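Local coordinates for nucleosome assembly protein 1, putative (Plasmodium falciparum, PDB 3FS3) that probably binds histones and acts as a histone chaperone in nucleosome assembly, at residues Y203-K211 / R234-T242. Residues are numbered along the deposited sequence; the frame is centred on the assembly and turned at random.
Sequences YDNKNILKK and RDSFFHFFT
Leu209 CD2 lies over one face of the His239 ring, 3.4 Å from the ring centroid and 16° off the normal, a CH-pi contact. The Phe238 ring meets Ile208 obliquely: CD1 of Ile208 is 3.5 Å from Phe238 CD2. Phe237 CD2 sits above one face of the same ring, and Ser236 OG lies in plane at its edge. The guanidinium of Arg234 has Lys211 CB over one face and Ile208 O at its edge. Arg234 NE donates a weak bond of 3.4 Å to Ile208 O, with an N-H...O angle of 154°. With CG between the backbone N and the carbonyl carbon (chi1 58°) and the chain extended to NE, Arg234 runs back to this carbonyl. Its backbone N makes a second weak bond, 3.1 Å, to Leu209 O. Asn207 to Lys210 form a type I turn, and Asn207 OD1 accepts from Leu209 N, well above the carbonyl plane, in an Asx turn. Ser236 OG accepts from Phe238 N in an ST turn and is also hydrogen-bonded to Asp133 OD1 of helix 131-137. Ile208 and Phe238 both reach Ile136 of that helix. The two loop segments thus meet through apolar groups near the helix and weak polar bonds to the exposed Arg234. Lys211 is poorly ordered, and its like charge would be expected to add little hold there.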
# COMPACT_ATOMS: atom_id res chain seq x y z
N TYR A 203 14.09 36.04 -4.03
CA TYR A 203 14.46 37.43 -4.25
C TYR A 203 14.79 38.04 -2.89
O TYR A 203 14.45 37.48 -1.84
CB TYR A 203 13.33 38.21 -4.91
CG TYR A 203 13.13 37.89 -6.37
CD1 TYR A 203 14.17 38.04 -7.29
CD2 TYR A 203 11.88 37.51 -6.85
CE1 TYR A 203 13.97 37.82 -8.66
CE2 TYR A 203 11.66 37.29 -8.20
CZ TYR A 203 12.70 37.45 -9.10
OH TYR A 203 12.45 37.28 -10.44
N ASP A 204 15.45 39.20 -2.91
CA ASP A 204 15.85 39.88 -1.70
C ASP A 204 14.75 39.96 -0.62
O ASP A 204 13.60 40.27 -0.92
CB ASP A 204 16.36 41.28 -2.06
CG ASP A 204 17.27 41.86 -1.00
OD1 ASP A 204 17.90 41.08 -0.26
OD2 ASP A 204 17.36 43.10 -0.92
N ASN A 205 15.13 39.65 0.62
CA ASN A 205 14.22 39.67 1.78
C ASN A 205 12.96 38.82 1.66
O ASN A 205 12.09 38.87 2.53
CB ASN A 205 13.80 41.11 2.09
CG ASN A 205 14.97 42.01 2.36
OD1 ASN A 205 15.81 41.73 3.22
ND2 ASN A 205 15.04 43.13 1.63
N LYS A 206 12.85 38.02 0.61
CA LYS A 206 11.66 37.20 0.41
C LYS A 206 11.75 35.76 0.90
O LYS A 206 10.75 35.06 0.95
CB LYS A 206 11.27 37.19 -1.08
CG LYS A 206 10.21 38.21 -1.50
CD LYS A 206 10.60 39.65 -1.27
CE LYS A 206 10.10 40.16 0.08
NZ LYS A 206 8.62 40.11 0.21
N ASN A 207 12.95 35.32 1.27
CA ASN A 207 13.09 33.94 1.73
C ASN A 207 12.37 33.72 3.06
O ASN A 207 12.92 33.97 4.13
CB ASN A 207 14.57 33.59 1.85
CG ASN A 207 14.80 32.11 2.09
OD1 ASN A 207 13.86 31.31 2.14
ND2 ASN A 207 16.07 31.73 2.23
N ILE A 208 11.14 33.23 2.98
CA ILE A 208 10.32 32.95 4.16
C ILE A 208 10.96 31.90 5.06
O ILE A 208 10.62 31.82 6.24
CB ILE A 208 8.92 32.45 3.77
CG1 ILE A 208 9.05 31.22 2.88
CG2 ILE A 208 8.15 33.56 3.09
CD1 ILE A 208 7.73 30.62 2.47
N LEU A 209 11.86 31.10 4.51
CA LEU A 209 12.52 30.07 5.30
C LEU A 209 13.41 30.72 6.34
O LEU A 209 13.95 30.05 7.23
CB LEU A 209 13.35 29.16 4.39
CG LEU A 209 12.62 28.37 3.30
CD1 LEU A 209 13.62 27.51 2.56
CD2 LEU A 209 11.53 27.50 3.92
N LYS A 210 13.57 32.04 6.23
CA LYS A 210 14.39 32.82 7.16
C LYS A 210 13.60 33.99 7.74
O LYS A 210 12.68 34.51 7.10
CB LYS A 210 15.62 33.37 6.43
CG LYS A 210 16.85 32.47 6.47
CD LYS A 210 16.57 31.10 5.89
CE LYS A 210 17.78 30.19 6.06
NZ LYS A 210 17.51 28.81 5.56
N LYS A 211 13.95 34.39 8.96
CA LYS A 211 13.30 35.51 9.64
C LYS A 211 13.90 35.74 11.03
O LYS A 211 15.11 35.68 11.21
CB LYS A 211 11.79 35.28 9.77
CG LYS A 211 11.37 34.48 10.99
CD LYS A 211 9.95 34.84 11.40
CE LYS A 211 9.84 36.32 11.76
NZ LYS A 211 8.44 36.76 11.98
N ARG A 234 12.22 29.53 9.80
CA ARG A 234 11.00 29.05 10.44
C ARG A 234 10.29 28.01 9.57
O ARG A 234 10.68 27.77 8.43
CB ARG A 234 10.06 30.21 10.72
CG ARG A 234 9.66 30.98 9.47
CD ARG A 234 8.64 32.05 9.77
NE ARG A 234 8.37 32.87 8.60
CZ ARG A 234 7.62 33.96 8.61
NH1 ARG A 234 7.07 34.37 9.75
NH2 ARG A 234 7.43 34.65 7.49
N ASP A 235 9.24 27.41 10.11
CA ASP A 235 8.48 26.41 9.39
C ASP A 235 7.81 26.97 8.14
O ASP A 235 7.30 28.09 8.14
CB ASP A 235 7.42 25.80 10.31
CG ASP A 235 8.03 25.02 11.45
OD1 ASP A 235 8.82 24.09 11.17
OD2 ASP A 235 7.73 25.32 12.63
N SER A 236 7.82 26.18 7.08
CA SER A 236 7.22 26.60 5.83
C SER A 236 7.03 25.43 4.88
O SER A 236 7.82 24.48 4.88
CB SER A 236 8.10 27.64 5.14
OG SER A 236 7.71 27.81 3.79
N PHE A 237 5.99 25.51 4.07
CA PHE A 237 5.71 24.47 3.11
C PHE A 237 6.91 24.28 2.18
O PHE A 237 7.22 23.17 1.76
CB PHE A 237 4.50 24.84 2.26
CG PHE A 237 4.37 23.99 1.03
CD1 PHE A 237 3.99 22.66 1.12
CD2 PHE A 237 4.67 24.52 -0.22
CE1 PHE A 237 3.91 21.86 -0.01
CE2 PHE A 237 4.60 23.72 -1.36
CZ PHE A 237 4.22 22.39 -1.25
N PHE A 238 7.59 25.37 1.87
CA PHE A 238 8.70 25.32 0.94
C PHE A 238 9.93 24.55 1.40
O PHE A 238 10.91 24.41 0.66
CB PHE A 238 9.00 26.75 0.49
CG PHE A 238 7.89 27.34 -0.34
CD1 PHE A 238 7.86 27.15 -1.72
CD2 PHE A 238 6.83 28.01 0.26
CE1 PHE A 238 6.78 27.62 -2.49
CE2 PHE A 238 5.75 28.48 -0.49
CZ PHE A 238 5.72 28.28 -1.87
N HIS A 239 9.87 24.03 2.63
CA HIS A 239 10.96 23.22 3.15
C HIS A 239 10.86 21.88 2.43
O HIS A 239 11.76 21.05 2.51
CB HIS A 239 10.81 23.03 4.66
CG HIS A 239 11.46 24.11 5.47
ND1 HIS A 239 10.83 24.73 6.52
CD2 HIS A 239 12.68 24.67 5.38
CE1 HIS A 239 11.64 25.63 7.05
NE2 HIS A 239 12.77 25.62 6.37
N PHE A 240 9.74 21.69 1.73
CA PHE A 240 9.48 20.49 0.96
C PHE A 240 10.55 20.36 -0.12
O PHE A 240 10.96 19.26 -0.49
CB PHE A 240 8.10 20.60 0.29
CG PHE A 240 7.76 19.45 -0.63
CD1 PHE A 240 7.26 18.26 -0.12
CD2 PHE A 240 7.94 19.57 -2.01
CE1 PHE A 240 6.92 17.20 -0.96
CE2 PHE A 240 7.61 18.51 -2.87
CZ PHE A 240 7.10 17.32 -2.34
N PHE A 241 11.01 21.49 -0.64
CA PHE A 241 12.02 21.46 -1.69
C PHE A 241 13.42 21.40 -1.10
O PHE A 241 14.27 22.26 -1.36
CB PHE A 241 11.82 22.67 -2.60
CG PHE A 241 10.46 22.70 -3.26
CD1 PHE A 241 10.21 21.93 -4.38
CD2 PHE A 241 9.43 23.47 -2.72
CE1 PHE A 241 8.95 21.92 -4.97
CE2 PHE A 241 8.17 23.47 -3.29
CZ PHE A 241 7.93 22.69 -4.43
N THR A 242 13.64 20.37 -0.30
CA THR A 242 14.92 20.12 0.36
C THR A 242 15.36 18.72 -0.03
O THR A 242 14.60 17.76 0.10
CB THR A 242 14.79 20.21 1.91
OG1 THR A 242 14.54 21.57 2.29
CG2 THR A 242 16.05 19.73 2.59